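Local structure of carboxymuconolactone decarboxylase family protein (Methanocaldococcus jannaschii, 3D7I) at residues 73-76 against 77-80; 90-93 against 94-98. The protein belongs to the AhpD-like carboxymuconolactone decarboxylase family and may act as a peroxiredoxin-type oxidoreductase in oxygen detoxification. All blocks are in the same frame, centred on the assembly; numbering follows the deposited sequence. Where two conformers were deposited one is given.

Contact 1: 73-76 against 77-80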
ATOM      1  N   GLY B  73     -25.359 -14.081  -5.923  1.00 31.62           N
ATOM      2  CA  GLY B  73     -25.600 -14.331  -7.344  1.00 31.33           C
ATOM      3  C   GLY B  73     -24.933 -13.329  -8.285  1.00 30.39           C
ATOM      4  O   GLY B  73     -25.353 -13.157  -9.442  1.00 31.58           O
ATOM      5  N   ILE B  74     -23.885 -12.667  -7.804  1.00 32.06           N
ATOM      6  CA  ILE B  74     -23.101 -11.756  -8.661  1.00 28.57           C
ATOM      7  C   ILE B  74     -22.456 -12.584  -9.797  1.00 29.16           C
ATOM      8  O   ILE B  74     -22.019 -13.709  -9.558  1.00 29.32           O
ATOM      9  CB  ILE B  74     -22.104 -10.954  -7.799  1.00 30.50           C
ATOM     10  CG1 ILE B  74     -22.865  -9.828  -7.063  1.00 27.84           C
ATOM     11  CG2 ILE B  74     -20.934 -10.399  -8.654  1.00 25.19           C
ATOM     12  CD1 ILE B  74     -22.102  -9.120  -5.949  1.00 30.38           C
ATOM     13  N   THR B  75     -22.448 -12.066 -11.030  1.00 27.36           N
ATOM     14  CA  THR B  75     -21.894 -12.823 -12.173  1.00 27.26           C
ATOM     15  C   THR B  75     -20.416 -12.548 -12.414  1.00 27.58           C
ATOM     16  O   THR B  75     -19.894 -11.536 -11.966  1.00 24.17           O
ATOM     17  CB  THR B  75     -22.615 -12.541 -13.498  1.00 29.19           C
ATOM     18  OG1 THR B  75     -22.469 -11.171 -13.844  1.00 28.81           O
ATOM     19  CG2 THR B  75     -24.187 -12.964 -13.432  1.00 28.98           C
ATOM     20  N   LYS B  76     -19.752 -13.421 -13.169  1.00 26.69           N
ATOM     21  CA  LYS B  76     -18.365 -13.139 -13.540  1.00 24.94           C
ATOM     22  C   LYS B  76     -18.297 -11.882 -14.415  1.00 24.97           C
ATOM     23  O   LYS B  76     -17.342 -11.109 -14.283  1.00 24.26           O
ATOM     24  CB  LYS B  76     -17.711 -14.323 -14.250  1.00 25.92           C
ATOM     25  CG  LYS B  76     -17.480 -15.553 -13.370  1.00 25.04           C
ATOM     26  CD  LYS B  76     -16.568 -16.555 -14.088  1.00 27.40           C
ATOM     27  CE  LYS B  76     -16.010 -17.607 -13.135  1.00 30.74           C
ATOM     28  NZ  LYS B  76     -14.850 -18.326 -13.755  1.00 29.47           N
ATOM     29  N   GLU B  77     -19.322 -11.639 -15.252  1.00 23.62           N
ATOM     30  CA  GLU B  77     -19.378 -10.421 -16.067  1.00 27.19           C
ATOM     31  C   GLU B  77     -19.449  -9.148 -15.203  1.00 22.94           C
ATOM     32  O   GLU B  77     -18.801  -8.152 -15.493  1.00 25.59           O
ATOM     33  CB  GLU B  77     -20.580 -10.445 -17.022  1.00 28.02           C
ATOM     34  CG  GLU B  77     -20.564  -9.285 -18.034  1.00 35.01           C
ATOM     35  CD  GLU B  77     -21.749  -9.318 -19.005  1.00 37.01           C
ATOM     36  OE1 GLU B  77     -22.859  -9.758 -18.592  1.00 52.64           O
ATOM     37  OE2 GLU B  77     -21.547  -8.909 -20.175  1.00 48.87           O
ATOM     38  N   GLU B  78     -20.227  -9.187 -14.130  1.00 24.57           N
ATOM     39  CA  GLU B  78     -20.274  -8.062 -13.199  1.00 24.63           C
ATOM     40  C   GLU B  78     -18.923  -7.854 -12.498  1.00 24.30           C
ATOM     41  O   GLU B  78     -18.459  -6.721 -12.352  1.00 23.45           O
ATOM     42  CB  GLU B  78     -21.372  -8.249 -12.159  1.00 25.09           C
ATOM     43  CG  GLU B  78     -22.767  -8.145 -12.744  1.00 28.85           C
ATOM     44  CD  GLU B  78     -23.886  -8.534 -11.772  1.00 30.84           C
ATOM     45  OE1 GLU B  78     -23.706  -9.405 -10.885  1.00 33.27           O
ATOM     46  OE2 GLU B  78     -24.970  -7.940 -11.902  1.00 33.37           O
ATOM     47  N   ILE B  79     -18.308  -8.949 -12.063  1.00 24.49           N
ATOM     48  CA  ILE B  79     -16.965  -8.857 -11.469  1.00 23.04           C
ATOM     49  C   ILE B  79     -15.939  -8.285 -12.456  1.00 21.63           C
ATOM     50  O   ILE B  79     -15.134  -7.422 -12.101  1.00 21.32           O
ATOM     51  CB  ILE B  79     -16.483 -10.205 -10.832  1.00 22.33           C
ATOM     52  CG1 ILE B  79     -17.434 -10.645  -9.714  1.00 25.20           C
ATOM     53  CG2 ILE B  79     -15.082 -10.038 -10.227  1.00 21.31           C
ATOM     54  CD1 ILE B  79     -17.197 -12.055  -9.248  1.00 24.12           C
ATOM     55  N   ALA B  80     -16.003  -8.700 -13.713  1.00 22.41           N
ATOM     56  CA  ALA B  80     -15.095  -8.181 -14.704  1.00 20.30           C
ATOM     57  C   ALA B  80     -15.240  -6.665 -14.845  1.00 21.42           C
ATOM     58  O   ALA B  80     -14.257  -5.959 -14.982  1.00 20.43           O
ATOM     59  CB  ALA B  80     -15.294  -8.878 -16.036  1.00 22.66           C
TER
HETATM   60  O   HOH W   1     -26.067 -10.650 -10.582  1.00 44.63           O
HETATM   61  O   HOH W   2     -23.979 -10.323 -15.839  1.00 49.92           O
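With chi1 at 62°, T75 sets OG1 between its own backbone N and carbonyl carbon, where it can accept from an amide of the first turn of helix 76-90, while E78 carries CG anti to its carbonyl carbon (chi1 -69°) and runs extended back to T75. Two reciprocal bonds result, a capping box: E78 N donates to T75 OG1 over 3.0 Å, and T75 N donates to E78 OE1 over 2.9 Å, meeting the carboxylate on its anti side and well out of its plane. Threonine's short hydroxyl suits the N-cap; glutamate has the length to return to the cap residue's N-H. The helical ladder starts here too, I79 N reaching T75 O at 3.0 Å. Water 1 donates to both E78 OE1 and G73 O, and water 2 joins T75 OG1 to E77 OE1. Beneath the polar side, I74 CG2 lies 3.7 Å from I79 CG1, the two isoleucines crossing nearly at right angles; they continue into apolar packing on helices 41-53 and 58-72. Since E78 OE2 also forms a salt bridge with K42, each carboxylate oxygen has a partner, and the lysine and the helix N-terminus together probably favour the charged form.

Contact 2: 90-93 against 94-98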
ATOM      1  N   SER B  90      -5.543   1.301 -10.260  1.00 20.63           N
ATOM      2  CA  SER B  90      -4.546   0.512  -9.571  1.00 21.58           C
ATOM      3  C   SER B  90      -3.465  -0.108 -10.441  1.00 21.03           C
ATOM      4  O   SER B  90      -2.452  -0.589  -9.900  1.00 23.05           O
ATOM      5  CB  SER B  90      -5.240  -0.579  -8.712  1.00 25.09           C
ATOM      6  OG  SER B  90      -6.246  -0.001  -7.879  1.00 24.41           O
ATOM      7  N   GLY B  91      -3.665  -0.161 -11.759  1.00 21.98           N
ATOM      8  CA  GLY B  91      -2.617  -0.617 -12.667  1.00 20.22           C
ATOM      9  C   GLY B  91      -2.778  -2.055 -13.154  1.00 20.13           C
ATOM     10  O   GLY B  91      -3.668  -2.791 -12.698  1.00 19.52           O
HETATM   11  N   MSE B  92      -1.904  -2.427 -14.077  1.00 20.97           N
HETATM   12  CA  MSE B  92      -1.957  -3.732 -14.716  0.60 20.02           C
HETATM   13  C   MSE B  92      -1.706  -4.920 -13.770  1.00 21.70           C
HETATM   14  O   MSE B  92      -2.436  -5.929 -13.844  1.00 23.86           O
HETATM   15  CB  MSE B  92      -1.009  -3.772 -15.917  0.60 19.66           C
HETATM   16  CG  MSE B  92      -1.529  -3.121 -17.101  0.60 23.05           C
HETATM   17 SE   MSE B  92      -2.921  -4.216 -17.819  0.47 19.75          SE
HETATM   18  CE  MSE B  92      -1.839  -5.710 -18.479  0.60 35.14           C
ATOM     19  N   PRO B  93      -0.712  -4.835 -12.869  1.00 21.05           N
ATOM     20  CA  PRO B  93      -0.510  -6.007 -11.993  1.00 19.88           C
ATOM     21  C   PRO B  93      -1.757  -6.451 -11.225  1.00 21.02           C
ATOM     22  O   PRO B  93      -2.091  -7.650 -11.188  1.00 20.96           O
ATOM     23  CB  PRO B  93       0.619  -5.563 -11.061  1.00 22.51           C
ATOM     24  CG  PRO B  93       1.375  -4.569 -11.862  1.00 20.16           C
ATOM     25  CD  PRO B  93       0.333  -3.816 -12.641  1.00 21.39           C
ATOM     26  N   ALA B  94      -2.464  -5.505 -10.625  1.00 19.14           N
ATOM     27  CA  ALA B  94      -3.648  -5.845  -9.864  1.00 19.96           C
ATOM     28  C   ALA B  94      -4.755  -6.388 -10.780  1.00 19.93           C
ATOM     29  O   ALA B  94      -5.453  -7.361 -10.444  1.00 20.12           O
ATOM     30  CB  ALA B  94      -4.152  -4.588  -9.112  1.00 22.71           C
ATOM     31  N   PHE B  95      -4.927  -5.727 -11.918  1.00 18.44           N
ATOM     32  CA  PHE B  95      -5.925  -6.130 -12.895  1.00 18.79           C
ATOM     33  C   PHE B  95      -5.681  -7.571 -13.375  1.00 20.05           C
ATOM     34  O   PHE B  95      -6.610  -8.405 -13.385  1.00 19.06           O
ATOM     35  CB  PHE B  95      -5.856  -5.209 -14.108  1.00 20.10           C
ATOM     36  CG  PHE B  95      -6.800  -5.618 -15.229  1.00 20.32           C
ATOM     37  CD1 PHE B  95      -8.157  -5.523 -15.065  1.00 19.60           C
ATOM     38  CD2 PHE B  95      -6.309  -6.096 -16.439  1.00 23.76           C
ATOM     39  CE1 PHE B  95      -9.040  -5.881 -16.084  1.00 22.96           C
ATOM     40  CE2 PHE B  95      -7.190  -6.470 -17.466  1.00 22.72           C
ATOM     41  CZ  PHE B  95      -8.546  -6.373 -17.287  1.00 26.09           C
ATOM     42  N   THR B  96      -4.457  -7.860 -13.787  1.00 20.55           N
ATOM     43  CA  THR B  96      -4.188  -9.168 -14.410  1.00 20.94           C
ATOM     44  C   THR B  96      -4.279 -10.278 -13.359  1.00 20.73           C
ATOM     45  O   THR B  96      -4.818 -11.349 -13.643  1.00 20.28           O
ATOM     46  CB  THR B  96      -2.835  -9.183 -15.155  1.00 23.86           C
ATOM     47  OG1 THR B  96      -1.808  -8.904 -14.225  1.00 24.63           O
ATOM     48  CG2 THR B  96      -2.797  -8.135 -16.253  1.00 21.43           C
ATOM     49  N   LYS B  97      -3.810 -10.025 -12.130  1.00 20.08           N
ATOM     50  CA  LYS B  97      -3.905 -11.004 -11.049  0.50 21.50           C
ATOM     51  C   LYS B  97      -5.373 -11.328 -10.799  1.00 20.81           C
ATOM     52  O   LYS B  97      -5.753 -12.496 -10.701  1.00 23.01           O
ATOM     53  CB  LYS B  97      -3.253 -10.458  -9.767  0.50 23.02           C
ATOM     54  CG  LYS B  97      -3.314 -11.390  -8.554  0.50 23.87           C
ATOM     55  CD  LYS B  97      -2.435 -10.892  -7.392  0.50 25.49           C
ATOM     56  CE  LYS B  97      -1.887 -12.049  -6.572  0.50 32.66           C
ATOM     57  NZ  LYS B  97      -0.772 -12.740  -7.270  0.50 30.31           N
ATOM     58  N   ALA B  98      -6.192 -10.287 -10.679  1.00 19.16           N
ATOM     59  CA  ALA B  98      -7.632 -10.440 -10.371  1.00 19.50           C
ATOM     60  C   ALA B  98      -8.390 -11.145 -11.490  1.00 20.63           C
ATOM     61  O   ALA B  98      -9.271 -12.015 -11.240  1.00 20.71           O
ATOM     62  CB  ALA B  98      -8.268  -9.065 -10.069  1.00 19.41           C
TER
HETATM   63  O   HOH W   3      -1.260  -2.991  -9.795  1.00 20.80           O
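The F95 ring has the selenium of selenomethionine M92 set obliquely to it, 5.3 Å from the ring centroid and 64° off the normal; SE comes nearest to CD2 of the F95 ring, at 4.1 Å. F95 CG is anti to the backbone N (chi1 176°), which runs the ring alongside M92 in the same direction, a Met-aromatic contact in the conformer given, to which a flexible, polarisable side chain is well suited. The puckered ring of P93 lies in the first turn, where proline fits because no earlier carbonyl need be offered a proton. The next amide, A94 N, donates to water 3, which in turn donates to S90 O, bridging the helix start. G91, the N-cap residue, has a positive phi suited to glycine, and its O accepts from F95 N at 3.3 Å. T96 N donates to M92 O at 2.8 Å. Helix 92-104 thus starts just after helix 76-90: M92 and F95 rest on L87 of that helix and on I26 of a third subunit, A98 reaches M65 of helix 58-72, and K97 forms a salt bridge with D57 of the third subunit.

Contacts 1 and 2 both begin a helix straight after another has ended, at the two ends of helix 76-90: contact 1 opens it, and contact 2 makes the turn from it into helix 92-104. Their centres are about 17 Å apart and their atoms do not touch. Both are partly buried, but contact 1 has exposed polar residues beside buried isoleucines, whereas no touching residue of contact 2 is exposed. Contact 1 relies on side-chain capping, with a charge answered within its own chain; contact 2 starts from a glycine without a side chain to cap and takes much of its packing from neighbouring subunits. Water serves both, reaching side chains in contact 1 but joining two backbone atoms in contact 2.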